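Long-range contacts in nadph-flavin oxidoreductase (PDB 1BKJ), which catalyses the NADPH-dependent reduction of FMN to FMNH2 and supplies this reduced flavin to luciferase in bioluminescence: residues Lys16-Pro21 against His159-Pro164; Gln44-Val49 against Val106-Met111; Glu71-Phe76 against Gly154-His159; Phe79-Gln84 against Glu99-Gly104. All blocks are in the same frame, centred on the assembly; numbering follows the deposited sequence.

Contact 1 of 4, residues Lys16-Pro21 against His159-Pro164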
loop_
_atom_site.group_PDB
_atom_site.type_symbol
_atom_site.label_atom_id
_atom_site.label_comp_id
_atom_site.label_asym_id
_atom_site.label_seq_id
_atom_site.Cartn_x
_atom_site.Cartn_y
_atom_site.Cartn_z
ATOM N N LYS A 16 -1.995 -3.180 -22.883
ATOM C CA LYS A 16 -2.756 -3.316 -24.130
ATOM C C LYS A 16 -3.905 -4.271 -23.838
ATOM O O LYS A 16 -3.694 -5.376 -23.340
ATOM C CB LYS A 16 -1.907 -3.827 -25.298
ATOM C CG LYS A 16 -2.458 -3.380 -26.655
ATOM C CD LYS A 16 -1.710 -4.001 -27.821
ATOM C CE LYS A 16 -2.446 -3.707 -29.117
ATOM N NZ LYS A 16 -1.980 -4.602 -30.217
ATOM N N PHE A 17 -5.125 -3.815 -24.125
ATOM C CA PHE A 17 -6.334 -4.586 -23.846
ATOM C C PHE A 17 -7.235 -4.764 -25.047
ATOM O O PHE A 17 -7.197 -3.957 -25.979
ATOM C CB PHE A 17 -7.162 -3.879 -22.761
ATOM C CG PHE A 17 -6.410 -3.620 -21.488
ATOM C CD1 PHE A 17 -6.241 -4.641 -20.545
ATOM C CD2 PHE A 17 -5.840 -2.359 -21.235
ATOM C CE1 PHE A 17 -5.514 -4.428 -19.351
ATOM C CE2 PHE A 17 -5.105 -2.119 -20.043
ATOM C CZ PHE A 17 -4.942 -3.165 -19.094
ATOM N N THR A 18 -8.040 -5.830 -25.027
ATOM C CA THR A 18 -9.028 -6.057 -26.083
ATOM C C THR A 18 -10.304 -5.299 -25.636
ATOM O O THR A 18 -10.342 -4.761 -24.523
ATOM C CB THR A 18 -9.358 -7.559 -26.305
ATOM O OG1 THR A 18 -9.957 -8.105 -25.129
ATOM C CG2 THR A 18 -8.114 -8.358 -26.657
ATOM N N ALA A 19 -11.332 -5.267 -26.490
ATOM C CA ALA A 19 -12.591 -4.572 -26.210
ATOM C C ALA A 19 -13.618 -5.387 -25.413
ATOM O O ALA A 19 -14.720 -4.897 -25.146
ATOM C CB ALA A 19 -13.214 -4.069 -27.520
ATOM N N VAL A 20 -13.252 -6.610 -25.018
ATOM C CA VAL A 20 -14.148 -7.495 -24.263
ATOM C C VAL A 20 -14.361 -6.928 -22.834
ATOM O O VAL A 20 -13.400 -6.682 -22.110
ATOM C CB VAL A 20 -13.605 -8.956 -24.217
ATOM C CG1 VAL A 20 -14.611 -9.891 -23.529
ATOM C CG2 VAL A 20 -13.305 -9.462 -25.624
ATOM N N PRO A 21 -15.624 -6.660 -22.446
ATOM C CA PRO A 21 -15.844 -6.118 -21.099
ATOM C C PRO A 21 -15.687 -7.112 -19.945
ATOM O O PRO A 21 -15.601 -8.328 -20.157
ATOM C CB PRO A 21 -17.267 -5.556 -21.185
ATOM C CG PRO A 21 -17.937 -6.434 -22.186
ATOM C CD PRO A 21 -16.873 -6.638 -23.237
ATOM N N HIS A 159 -9.020 -7.478 -20.367
ATOM C CA HIS A 159 -8.473 -8.695 -20.964
ATOM C C HIS A 159 -7.210 -8.356 -21.758
ATOM O O HIS A 159 -7.244 -7.477 -22.617
ATOM C CB HIS A 159 -9.540 -9.369 -21.807
ATOM C CG HIS A 159 -10.666 -9.910 -20.990
ATOM N ND1 HIS A 159 -10.591 -11.122 -20.340
ATOM C CD2 HIS A 159 -11.892 -9.404 -20.716
ATOM C CE1 HIS A 159 -11.727 -11.345 -19.706
ATOM N NE2 HIS A 159 -12.531 -10.317 -19.916
ATOM N N PRO A 160 -6.081 -9.050 -21.479
ATOM C CA PRO A 160 -4.789 -8.823 -22.144
ATOM C C PRO A 160 -4.722 -8.975 -23.655
ATOM O O PRO A 160 -5.343 -9.884 -24.213
ATOM C CB PRO A 160 -3.880 -9.873 -21.501
ATOM C CG PRO A 160 -4.525 -10.176 -20.217
ATOM C CD PRO A 160 -5.968 -10.224 -20.590
ATOM N N ASP A 161 -3.986 -8.067 -24.299
ATOM C CA ASP A 161 -3.746 -8.129 -25.736
ATOM C C ASP A 161 -2.240 -8.007 -25.977
ATOM O O ASP A 161 -1.792 -7.450 -26.984
ATOM C CB ASP A 161 -4.527 -7.068 -26.521
ATOM C CG ASP A 161 -4.661 -7.414 -28.011
ATOM O OD1 ASP A 161 -4.581 -8.606 -28.372
ATOM O OD2 ASP A 161 -4.858 -6.495 -28.821
ATOM N N GLN A 162 -1.474 -8.499 -25.004
ATOM C CA GLN A 162 -0.010 -8.551 -25.037
ATOM C C GLN A 162 0.429 -9.532 -23.968
ATOM O O GLN A 162 -0.298 -9.747 -22.997
ATOM C CB GLN A 162 0.649 -7.168 -24.828
ATOM C CG GLN A 162 0.405 -6.471 -23.494
ATOM C CD GLN A 162 1.209 -5.180 -23.333
ATOM O OE1 GLN A 162 1.346 -4.678 -22.224
ATOM N NE2 GLN A 162 1.723 -4.631 -24.435
ATOM N N ASN A 163 1.601 -10.138 -24.157
ATOM C CA ASN A 163 2.142 -11.099 -23.192
ATOM C C ASN A 163 3.626 -10.769 -22.895
ATOM O O ASN A 163 4.526 -11.416 -23.439
ATOM C CB ASN A 163 1.963 -12.545 -23.724
ATOM C CG ASN A 163 2.201 -13.619 -22.651
ATOM O OD1 ASN A 163 2.305 -13.322 -21.461
ATOM N ND2 ASN A 163 2.293 -14.879 -23.081
ATOM N N PRO A 164 3.895 -9.748 -22.037
ATOM C CA PRO A 164 5.273 -9.360 -21.693
ATOM C C PRO A 164 5.933 -10.395 -20.783
ATOM O O PRO A 164 5.248 -11.232 -20.169
ATOM C CB PRO A 164 5.093 -8.039 -20.934
ATOM C CG PRO A 164 3.719 -7.578 -21.292
ATOM C CD PRO A 164 2.948 -8.850 -21.352
HETATM O O HOH W 1 -10.802 -5.945 -21.869
HETATM O O HOH W 2 -15.256 -11.112 -18.808
#

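Contact 2 of 4, residues Gln44-Val49 against Val106-Met111. With FMN (flavin mononucleotide), chain F.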
loop_
_atom_site.group_PDB
_atom_site.type_symbol
_atom_site.label_atom_id
_atom_site.label_comp_id
_atom_site.label_asym_id
_atom_site.label_seq_id
_atom_site.Cartn_x
_atom_site.Cartn_y
_atom_site.Cartn_z
ATOM N N GLN A 44 -11.151 2.525 7.695
ATOM C CA GLN A 44 -11.704 2.413 6.332
ATOM C C GLN A 44 -11.619 3.763 5.597
ATOM O O GLN A 44 -12.624 4.415 5.321
ATOM C CB GLN A 44 -13.114 1.811 6.384
ATOM C CG GLN A 44 -13.083 0.390 6.926
ATOM C CD GLN A 44 -14.441 -0.235 7.012
ATOM O OE1 GLN A 44 -15.015 -0.634 6.000
ATOM N NE2 GLN A 44 -14.985 -0.304 8.217
ATOM N N VAL A 45 -10.380 4.159 5.309
ATOM C CA VAL A 45 -10.060 5.456 4.703
ATOM C C VAL A 45 -9.862 5.543 3.188
ATOM O O VAL A 45 -9.337 6.545 2.676
ATOM C CB VAL A 45 -8.817 6.064 5.407
ATOM C CG1 VAL A 45 -9.087 6.184 6.851
ATOM C CG2 VAL A 45 -7.566 5.201 5.188
ATOM N N VAL A 46 -10.248 4.483 2.486
ATOM C CA VAL A 46 -10.095 4.430 1.034
ATOM C C VAL A 46 -11.435 4.521 0.301
ATOM O O VAL A 46 -12.443 3.947 0.732
ATOM C CB VAL A 46 -9.356 3.129 0.596
ATOM C CG1 VAL A 46 -9.016 3.160 -0.903
ATOM C CG2 VAL A 46 -8.084 2.927 1.430
ATOM N N SER A 47 -11.439 5.327 -0.760
ATOM C CA SER A 47 -12.595 5.467 -1.636
ATOM C C SER A 47 -12.122 5.159 -3.044
ATOM O O SER A 47 -10.979 5.479 -3.414
ATOM C CB SER A 47 -13.201 6.867 -1.588
ATOM O OG SER A 47 -14.159 6.928 -0.555
ATOM N N ILE A 48 -12.977 4.472 -3.798
ATOM C CA ILE A 48 -12.681 4.111 -5.181
ATOM C C ILE A 48 -13.666 4.841 -6.083
ATOM O O ILE A 48 -14.852 4.893 -5.779
ATOM C CB ILE A 48 -12.825 2.575 -5.436
ATOM C CG1 ILE A 48 -11.884 1.782 -4.514
ATOM C CG2 ILE A 48 -12.543 2.231 -6.937
ATOM C CD1 ILE A 48 -12.055 0.273 -4.581
ATOM N N VAL A 49 -13.160 5.485 -7.128
ATOM C CA VAL A 49 -14.035 6.136 -8.096
ATOM C C VAL A 49 -13.931 5.307 -9.376
ATOM O O VAL A 49 -12.847 5.183 -9.954
ATOM C CB VAL A 49 -13.683 7.631 -8.382
ATOM C CG1 VAL A 49 -14.674 8.211 -9.367
ATOM C CG2 VAL A 49 -13.710 8.466 -7.106
ATOM N N VAL A 106 -0.734 3.861 2.623
ATOM C CA VAL A 106 -0.434 2.464 2.922
ATOM C C VAL A 106 -1.683 1.589 2.697
ATOM O O VAL A 106 -1.616 0.586 1.988
ATOM C CB VAL A 106 0.101 2.307 4.389
ATOM C CG1 VAL A 106 0.112 0.849 4.835
ATOM C CG2 VAL A 106 1.511 2.856 4.484
ATOM N N ASP A 107 -2.814 1.998 3.273
ATOM C CA ASP A 107 -4.070 1.254 3.146
ATOM C C ASP A 107 -4.589 1.179 1.706
ATOM O O ASP A 107 -5.163 0.161 1.336
ATOM C CB ASP A 107 -5.139 1.809 4.094
ATOM C CG ASP A 107 -4.886 1.448 5.566
ATOM O OD1 ASP A 107 -3.743 1.136 5.964
ATOM O OD2 ASP A 107 -5.852 1.502 6.350
ATOM N N SER A 108 -4.336 2.216 0.893
ATOM C CA SER A 108 -4.751 2.243 -0.526
ATOM C C SER A 108 -3.966 1.206 -1.313
ATOM O O SER A 108 -4.534 0.512 -2.136
ATOM C CB SER A 108 -4.523 3.611 -1.158
ATOM O OG SER A 108 -5.496 4.537 -0.705
ATOM N N GLY A 109 -2.671 1.102 -1.011
ATOM C CA GLY A 109 -1.790 0.132 -1.642
ATOM C C GLY A 109 -2.200 -1.304 -1.315
ATOM O O GLY A 109 -2.244 -2.153 -2.206
ATOM N N ILE A 110 -2.531 -1.570 -0.047
ATOM C CA ILE A 110 -2.980 -2.895 0.411
ATOM C C ILE A 110 -4.283 -3.280 -0.315
ATOM O O ILE A 110 -4.375 -4.355 -0.900
ATOM C CB ILE A 110 -3.232 -2.903 1.951
ATOM C CG1 ILE A 110 -1.923 -2.649 2.692
ATOM C CG2 ILE A 110 -3.837 -4.236 2.425
ATOM C CD1 ILE A 110 -2.111 -2.339 4.136
ATOM N N MET A 111 -5.263 -2.380 -0.293
ATOM C CA MET A 111 -6.550 -2.621 -0.941
ATOM C C MET A 111 -6.433 -2.844 -2.452
ATOM O O MET A 111 -7.023 -3.805 -2.986
ATOM C CB MET A 111 -7.520 -1.471 -0.654
ATOM C CG MET A 111 -8.874 -1.680 -1.262
ATOM S SD MET A 111 -10.017 -0.405 -0.949
ATOM C CE MET A 111 -10.697 -1.003 0.537
HETATM N N1 FMN F . -3.697 -4.572 14.442
HETATM C C2 FMN F . -3.147 -4.660 15.694
HETATM O O2 FMN F . -3.577 -5.419 16.536
HETATM N N3 FMN F . -2.090 -3.770 15.889
HETATM C C4 FMN F . -1.521 -2.879 14.966
HETATM O O4 FMN F . -0.538 -2.209 15.307
HETATM C C4A FMN F . -2.240 -2.835 13.692
HETATM N N5 FMN F . -1.668 -2.053 12.680
HETATM C C5A FMN F . -2.171 -2.062 11.376
HETATM C C6 FMN F . -1.536 -1.272 10.429
HETATM C C7 FMN F . -1.947 -1.350 9.100
HETATM C C7M FMN F . -0.985 -0.787 8.044
HETATM C C8 FMN F . -3.121 -2.106 8.729
HETATM C C8M FMN F . -3.660 -2.170 7.326
HETATM C C9 FMN F . -3.821 -2.844 9.687
HETATM C C9A FMN F . -3.320 -2.890 11.039
HETATM N N10 FMN F . -3.884 -3.719 12.069
HETATM C C10 FMN F . -3.331 -3.717 13.383
HETATM C "C1'" FMN F . -4.806 -4.706 11.807
HETATM C "C2'" FMN F . -6.293 -4.424 12.098
HETATM O "O2'" FMN F . -6.713 -3.451 13.022
HETATM C "C3'" FMN F . -7.286 -4.881 11.108
HETATM O "O3'" FMN F . -6.863 -5.001 9.776
HETATM C "C4'" FMN F . -8.758 -4.679 11.310
HETATM O "O4'" FMN F . -9.301 -4.130 12.505
HETATM C "C5'" FMN F . -9.678 -5.294 10.328
HETATM O "O5'" FMN F . -9.663 -6.661 10.817
HETATM P P FMN F . -9.170 -7.926 10.005
HETATM O O1P FMN F . -10.197 -8.048 8.974
HETATM O O2P FMN F . -9.203 -8.984 11.014
HETATM O O3P FMN F . -7.819 -7.665 9.462
HETATM O O HOH W 3 -8.420 1.950 5.637
#

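Contact 3 of 4, residues Glu71-Phe76 against Gly154-His159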
loop_
_atom_site.group_PDB
_atom_site.type_symbol
_atom_site.label_atom_id
_atom_site.label_comp_id
_atom_site.label_asym_id
_atom_site.label_seq_id
_atom_site.Cartn_x
_atom_site.Cartn_y
_atom_site.Cartn_z
ATOM N N GLU A 71 -7.871 4.837 -21.446
ATOM C CA GLU A 71 -9.112 4.942 -22.219
ATOM C C GLU A 71 -9.575 3.584 -22.767
ATOM O O GLU A 71 -10.774 3.296 -22.744
ATOM C CB GLU A 71 -8.965 5.959 -23.362
ATOM N N SER A 72 -8.638 2.727 -23.179
ATOM C CA SER A 72 -8.973 1.425 -23.759
ATOM C C SER A 72 -9.275 0.282 -22.786
ATOM O O SER A 72 -9.865 -0.733 -23.179
ATOM C CB SER A 72 -7.916 1.007 -24.784
ATOM O OG SER A 72 -6.673 0.746 -24.162
ATOM N N ALA A 73 -8.902 0.452 -21.518
ATOM C CA ALA A 73 -9.168 -0.552 -20.475
ATOM C C ALA A 73 -10.677 -0.760 -20.288
ATOM O O ALA A 73 -11.456 0.184 -20.465
ATOM C CB ALA A 73 -8.559 -0.103 -19.155
ATOM N N ALA A 74 -11.077 -1.993 -19.963
ATOM C CA ALA A 74 -12.484 -2.328 -19.720
ATOM C C ALA A 74 -12.989 -1.594 -18.470
ATOM O O ALA A 74 -14.120 -1.121 -18.445
ATOM C CB ALA A 74 -12.657 -3.841 -19.574
ATOM N N GLU A 75 -12.129 -1.479 -17.453
ATOM C CA GLU A 75 -12.448 -0.777 -16.204
ATOM C C GLU A 75 -11.295 0.133 -15.734
ATOM O O GLU A 75 -10.126 -0.237 -15.850
ATOM C CB GLU A 75 -12.769 -1.770 -15.061
ATOM C CG GLU A 75 -14.087 -2.563 -15.171
ATOM C CD GLU A 75 -15.335 -1.695 -15.188
ATOM O OE1 GLU A 75 -15.435 -0.760 -14.363
ATOM O OE2 GLU A 75 -16.231 -1.962 -16.020
ATOM N N PHE A 76 -11.626 1.328 -15.246
ATOM C CA PHE A 76 -10.623 2.231 -14.700
ATOM C C PHE A 76 -11.096 2.679 -13.321
ATOM O O PHE A 76 -12.119 3.355 -13.197
ATOM C CB PHE A 76 -10.344 3.437 -15.605
ATOM C CG PHE A 76 -9.158 4.274 -15.163
ATOM C CD1 PHE A 76 -7.847 3.744 -15.207
ATOM C CD2 PHE A 76 -9.345 5.579 -14.653
ATOM C CE1 PHE A 76 -6.734 4.491 -14.745
ATOM C CE2 PHE A 76 -8.234 6.344 -14.185
ATOM C CZ PHE A 76 -6.929 5.791 -14.235
ATOM N N GLY A 154 -4.519 5.483 -10.144
ATOM C CA GLY A 154 -5.584 4.811 -10.853
ATOM C C GLY A 154 -5.176 3.366 -11.103
ATOM O O GLY A 154 -4.073 2.947 -10.720
ATOM N N MET A 155 -6.064 2.597 -11.728
ATOM C CA MET A 155 -5.792 1.203 -12.062
ATOM C C MET A 155 -6.589 0.797 -13.292
ATOM O O MET A 155 -7.809 0.971 -13.333
ATOM C CB MET A 155 -6.131 0.265 -10.892
ATOM C CG MET A 155 -5.774 -1.199 -11.165
ATOM S SD MET A 155 -6.145 -2.288 -9.811
ATOM C CE MET A 155 -4.747 -1.970 -8.775
ATOM N N CYS A 156 -5.878 0.297 -14.300
ATOM C CA CYS A 156 -6.492 -0.196 -15.531
ATOM C C CYS A 156 -6.702 -1.699 -15.378
ATOM O O CYS A 156 -5.831 -2.391 -14.864
ATOM C CB CYS A 156 -5.577 0.017 -16.740
ATOM S SG CYS A 156 -5.223 1.707 -17.158
ATOM N N LEU A 157 -7.880 -2.188 -15.765
ATOM C CA LEU A 157 -8.200 -3.616 -15.717
ATOM C C LEU A 157 -8.867 -4.013 -17.038
ATOM O O LEU A 157 -9.580 -3.209 -17.646
ATOM C CB LEU A 157 -9.142 -3.962 -14.538
ATOM C CG LEU A 157 -8.700 -3.791 -13.071
ATOM C CD1 LEU A 157 -9.844 -4.111 -12.125
ATOM C CD2 LEU A 157 -7.464 -4.650 -12.773
ATOM N N GLY A 158 -8.600 -5.234 -17.492
ATOM C CA GLY A 158 -9.205 -5.725 -18.722
ATOM C C GLY A 158 -8.564 -7.004 -19.216
ATOM O O GLY A 158 -7.660 -7.546 -18.580
ATOM N N HIS A 159 -9.020 -7.478 -20.367
ATOM C CA HIS A 159 -8.473 -8.695 -20.964
ATOM C C HIS A 159 -7.210 -8.356 -21.758
ATOM O O HIS A 159 -7.244 -7.477 -22.617
ATOM C CB HIS A 159 -9.540 -9.369 -21.807
ATOM C CG HIS A 159 -10.666 -9.910 -20.990
ATOM N ND1 HIS A 159 -10.591 -11.122 -20.340
ATOM C CD2 HIS A 159 -11.892 -9.404 -20.716
ATOM C CE1 HIS A 159 -11.727 -11.345 -19.706
ATOM N NE2 HIS A 159 -12.531 -10.317 -19.916
#

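Contact 4 of 4, residues Phe79-Gln84 against Glu99-Gly104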
loop_
_atom_site.group_PDB
_atom_site.type_symbol
_atom_site.label_atom_id
_atom_site.label_comp_id
_atom_site.label_asym_id
_atom_site.label_seq_id
_atom_site.Cartn_x
_atom_site.Cartn_y
_atom_site.Cartn_z
ATOM N N PHE A 79 -8.109 5.289 -6.917
ATOM C CA PHE A 79 -8.002 5.117 -5.470
ATOM C C PHE A 79 -7.692 6.420 -4.802
ATOM O O PHE A 79 -6.717 7.087 -5.147
ATOM C CB PHE A 79 -6.950 4.073 -5.135
ATOM C CG PHE A 79 -7.374 2.680 -5.465
ATOM C CD1 PHE A 79 -7.365 2.216 -6.799
ATOM C CD2 PHE A 79 -7.852 1.837 -4.451
ATOM C CE1 PHE A 79 -7.842 0.918 -7.120
ATOM C CE2 PHE A 79 -8.328 0.545 -4.749
ATOM C CZ PHE A 79 -8.326 0.079 -6.092
ATOM N N CYS A 80 -8.516 6.750 -3.817
ATOM C CA CYS A 80 -8.419 8.009 -3.102
ATOM C C CYS A 80 -8.412 7.879 -1.589
ATOM O O CYS A 80 -9.084 7.005 -1.031
ATOM C CB CYS A 80 -9.636 8.897 -3.449
ATOM S SG CYS A 80 -10.001 9.153 -5.194
ATOM N N ILE A 81 -7.689 8.801 -0.938
ATOM C CA ILE A 81 -7.666 8.909 0.535
ATOM C C ILE A 81 -9.009 9.594 0.828
ATOM O O ILE A 81 -9.395 10.526 0.112
ATOM C CB ILE A 81 -6.529 9.851 1.071
ATOM C CG1 ILE A 81 -5.149 9.285 0.739
ATOM C CG2 ILE A 81 -6.681 10.047 2.591
ATOM C CD1 ILE A 81 -3.995 10.199 1.054
ATOM N N ASP A 82 -9.724 9.124 1.846
ATOM C CA ASP A 82 -11.014 9.704 2.176
ATOM C C ASP A 82 -11.281 9.820 3.677
ATOM O O ASP A 82 -11.566 8.826 4.344
ATOM C CB ASP A 82 -12.127 8.873 1.514
ATOM C CG ASP A 82 -13.507 9.539 1.569
ATOM O OD1 ASP A 82 -13.711 10.535 2.289
ATOM O OD2 ASP A 82 -14.421 9.039 0.891
ATOM N N TYR A 83 -11.195 11.047 4.185
ATOM C CA TYR A 83 -11.530 11.331 5.581
ATOM C C TYR A 83 -12.787 12.205 5.606
ATOM O O TYR A 83 -13.179 12.713 6.657
ATOM C CB TYR A 83 -10.382 11.988 6.334
ATOM C CG TYR A 83 -9.261 11.033 6.669
ATOM C CD1 TYR A 83 -9.322 10.222 7.826
ATOM C CD2 TYR A 83 -8.139 10.908 5.819
ATOM C CE1 TYR A 83 -8.292 9.302 8.126
ATOM C CE2 TYR A 83 -7.102 9.986 6.102
ATOM C CZ TYR A 83 -7.185 9.189 7.250
ATOM O OH TYR A 83 -6.204 8.250 7.488
ATOM N N GLN A 84 -13.438 12.356 4.447
ATOM C CA GLN A 84 -14.674 13.119 4.369
ATOM C C GLN A 84 -15.834 12.312 4.960
ATOM O O GLN A 84 -16.755 12.896 5.524
ATOM C CB GLN A 84 -14.984 13.584 2.937
ATOM C CG GLN A 84 -16.245 14.500 2.799
ATOM C CD GLN A 84 -16.255 15.697 3.744
ATOM O OE1 GLN A 84 -17.276 15.987 4.363
ATOM N NE2 GLN A 84 -15.119 16.367 3.888
ATOM N N GLU A 99 0.274 11.690 9.642
ATOM C CA GLU A 99 0.029 10.289 10.019
ATOM C C GLU A 99 -1.163 9.714 9.247
ATOM O O GLU A 99 -1.118 8.588 8.755
ATOM C CB GLU A 99 -0.244 10.210 11.531
ATOM C CG GLU A 99 -0.931 8.936 12.069
ATOM C CD GLU A 99 -0.090 7.673 11.994
ATOM O OE1 GLU A 99 1.107 7.733 11.641
ATOM O OE2 GLU A 99 -0.634 6.599 12.318
ATOM N N LEU A 100 -2.202 10.534 9.119
ATOM C CA LEU A 100 -3.428 10.160 8.432
ATOM C C LEU A 100 -3.269 9.993 6.914
ATOM O O LEU A 100 -3.904 9.126 6.310
ATOM C CB LEU A 100 -4.550 11.125 8.828
ATOM C CG LEU A 100 -4.852 11.092 10.336
ATOM C CD1 LEU A 100 -5.965 12.037 10.648
ATOM C CD2 LEU A 100 -5.188 9.688 10.834
ATOM N N THR A 101 -2.357 10.773 6.332
ATOM C CA THR A 101 -2.037 10.688 4.907
ATOM C C THR A 101 -1.182 9.420 4.691
ATOM O O THR A 101 -1.357 8.731 3.682
ATOM C CB THR A 101 -1.346 11.999 4.398
ATOM O OG1 THR A 101 -2.319 13.054 4.381
ATOM C CG2 THR A 101 -0.763 11.844 2.986
ATOM N N LEU A 102 -0.318 9.086 5.665
ATOM C CA LEU A 102 0.504 7.878 5.586
ATOM C C LEU A 102 -0.384 6.655 5.639
ATOM O O LEU A 102 -0.163 5.713 4.882
ATOM C CB LEU A 102 1.513 7.764 6.728
ATOM C CG LEU A 102 2.804 8.571 6.767
ATOM C CD1 LEU A 102 3.729 7.897 7.786
ATOM C CD2 LEU A 102 3.476 8.614 5.384
ATOM N N ILE A 103 -1.405 6.694 6.506
ATOM C CA ILE A 103 -2.374 5.592 6.647
ATOM C C ILE A 103 -3.155 5.468 5.343
ATOM O O ILE A 103 -3.318 4.362 4.843
ATOM C CB ILE A 103 -3.335 5.793 7.868
ATOM C CG1 ILE A 103 -2.612 5.388 9.150
ATOM C CG2 ILE A 103 -4.644 4.954 7.735
ATOM C CD1 ILE A 103 -3.395 5.717 10.424
ATOM N N GLY A 104 -3.579 6.607 4.789
ATOM C CA GLY A 104 -4.306 6.626 3.529
ATOM C C GLY A 104 -3.531 5.999 2.375
ATOM O O GLY A 104 -4.089 5.201 1.632
#

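Contact 1 of 4, residues Lys16-Pro21 against His159-Pro164
His159 O is gripped by two groups of the facing loop. The backbone N-H of Thr18 bonds to His159 O at 3.0 Å and arrives nearly in line with the carbonyl. A weaker CA-H contact reaches the same oxygen from Phe17. Two residues on, Asp161 N donates to Lys16 O at 2.9 Å, from well above the carbonyl plane. The two loops run roughly antiparallel and form a single beta bridge, Phe17 with Pro160.

The side chains add looser contacts. The extended Lys16 chain crosses Asp161, and NZ makes a long salt bridge to OD2 of Asp161 at 3.7 Å. CG2 of Thr18 meets the Asp161 side chain at about a right angle. Thr18 OG1 lies between its backbone N and carbonyl carbon (chi1 63°), beside His159 CB at 3.6 Å. The His159 ring turns its edge to Val20 O, which lies 3.4 Å from CD2. One water joins His159 N to Thr18 O and Val20 O. Another links His159 NE2 to Pro21 O. Lys16 N is buried with no partner in the model. Gln162 OE1 lies near it but is hydrogen-bonded to the backbone N of Arg15, an FMN-binding residue.

This surface contact joins the loop between helices 3-9 and 24-35 to the loop that leaves strand 149-158 for helix 172-175. The Phe17 ring packs inward on Ala73.

Contact 2 of 4, residues Gln44-Val49 against Val106-Met111
The Asp107 carboxylate is the flat group here, and its two oxygens look to different partners. OD2 lies at 4.2 Å from Val45 CG2 and accepts from a water, at 2.7 Å, that also takes the N-H of Val45. OD1 accepts from Ser40 OG and touches the flavin methyl C8M of FMN at 3.6 Å. The setting is a helix packed on a beta sheet in the nitroreductase fold. Strand 46-49 and helix 106-111 cross at -54°, with their axes 9.1 Å apart.

The same helix presents Val106 CG1 to the other flavin methyl, C7M, and Ile110 CD1 to C8M. These residues line the dimethyl end of the FMN pocket. The flavin is hydrogen-bonded to His11, Arg15, Gln67, Lys167 and Arg169 of the second subunit, so the site is built at the dimer interface. Ile48 and Val49 also pair with a strand of that subunit, which carries the sheet across the interface.

Val46 is the apolar centre of the contact. Its side chain and that of Met111 slide past each other in opposite directions. Met111 CG is anti to the backbone N (chi1 -178°), and the chain bends only at chi3. SD comes 3.7 Å from Val46 CG1 and also nears Ile48 CD1. The other branch, Val46 CG2, lies 3.7 Å from Ser108 OG, a hydroxyl bonded to Gly104 O.

Contact 3 of 4, residues Glu71-Phe76 against Gly154-His159
Glu75 and Leu157 form an antiparallel hydrogen-bonded pair, and Ala74 joins Glu75 in facing Leu157, which makes a classic beta bulge. Glu75 N donates to Leu157 O at 3.1 Å. Leu157 N returns a bond to Glu75 O at 3.0 Å. Next along, Phe76 and Cys156 are a non-hydrogen-bonded pair, and Phe76 CA makes a CA-H contact to Met155 O.

Phe76 CG is anti to the backbone N (chi1 -171°), and the ring lies against the backbone of Met155 and Gly154. CD1 comes 3.3 Å from Met155 O. At the far tip, CZ lies 3.8 Å from the CA of Gly154, a residue with no side chain to stand in the way. Cys156 SG sits at the ring edge, 5.0 Å from the centroid of the Phe76 ring, as a sulfur-aromatic contact. Cys156 CB also meets Ala73 CB at 3.8 Å. On the other face of the sheet, Glu75 and Leu157 lie with their CB atoms side by side, while the Glu75 carboxylate leads away to a salt bridge with Arg50.

Strand 75-82 thus starts, just after helix 69-72, against the end of strand 149-158. Helix 54-63 packs on Phe76, and helix 98-121 on Met155 and Leu157.

Contact 4 of 4, residues Phe79-Gln84 against Glu99-Gly104
Tyr83 reaches Leu100 through its whole outer ring. From CB, which points toward the helix, CG leaves anti to the carbonyl carbon (chi1 -74°). Further out, CE1 meets the Leu100 methyl CD2 at 4.1 Å. On the other branch, CE2 lies 3.3 Å from Leu100 O, which sits near the ring plane at the edge. CZ rests on Leu100 CB at 3.6 Å. At the tip, OH donates to Leu100 O at 2.7 Å and touches CG2 of Ile103.

That carbonyl already accepts Gly104 N at 3.0 Å in the helical pattern. Leu100 O is therefore held by two donors, and the buried tyrosine hydroxyl is satisfied by the helix backbone. The hydroxyl approaches from the side of the carbonyl, at a C=O...O angle of 117°.

Ile81 makes the second point of contact. Its CG1 packs against Gly104 CA at 3.9 Å, and its side chain crosses that of Thr101 at about a right angle. Glycine, having no side chain, lets the strand come close: the CA atoms of Ile81 and Gly104 are 5.0 Å apart. At the strand's end, Asp82 OD1 accepts from Gln84 N, and Tyr83 stands at the N-cap of the next helix. In the second subunit, Arg133 and Arg225 form salt bridges to Glu99.

A helix laid on a sheet, with an Asx turn closing the strand, is the pattern here within the nitroreductase fold.

Overall arrangement
Contacts 2, 3 and 4 all reach the antiparallel sheet, and contacts 2 and 4 both use helix 98-121. Their centres lie 8 Å apart, and they touch where Val45 CG1 meets Tyr83 CE1 at 3.5 Å. Contacts 3 and 4 share strand 75-82 but use its two ends, with centres 23 Å apart. Contact 1 adjoins contact 3 through shared His159 and through Phe17, whose CD1 lies 3.6 Å from Gly158 C. Its centre is 32 Å from that of contact 4. Contact 2 touches FMN directly. Ile103 of contact 4 is about 6 Å from that same FMN; Gln162 of contact 1 and Cys156 of contact 3 are each about 8 Å from the dimer's other FMN.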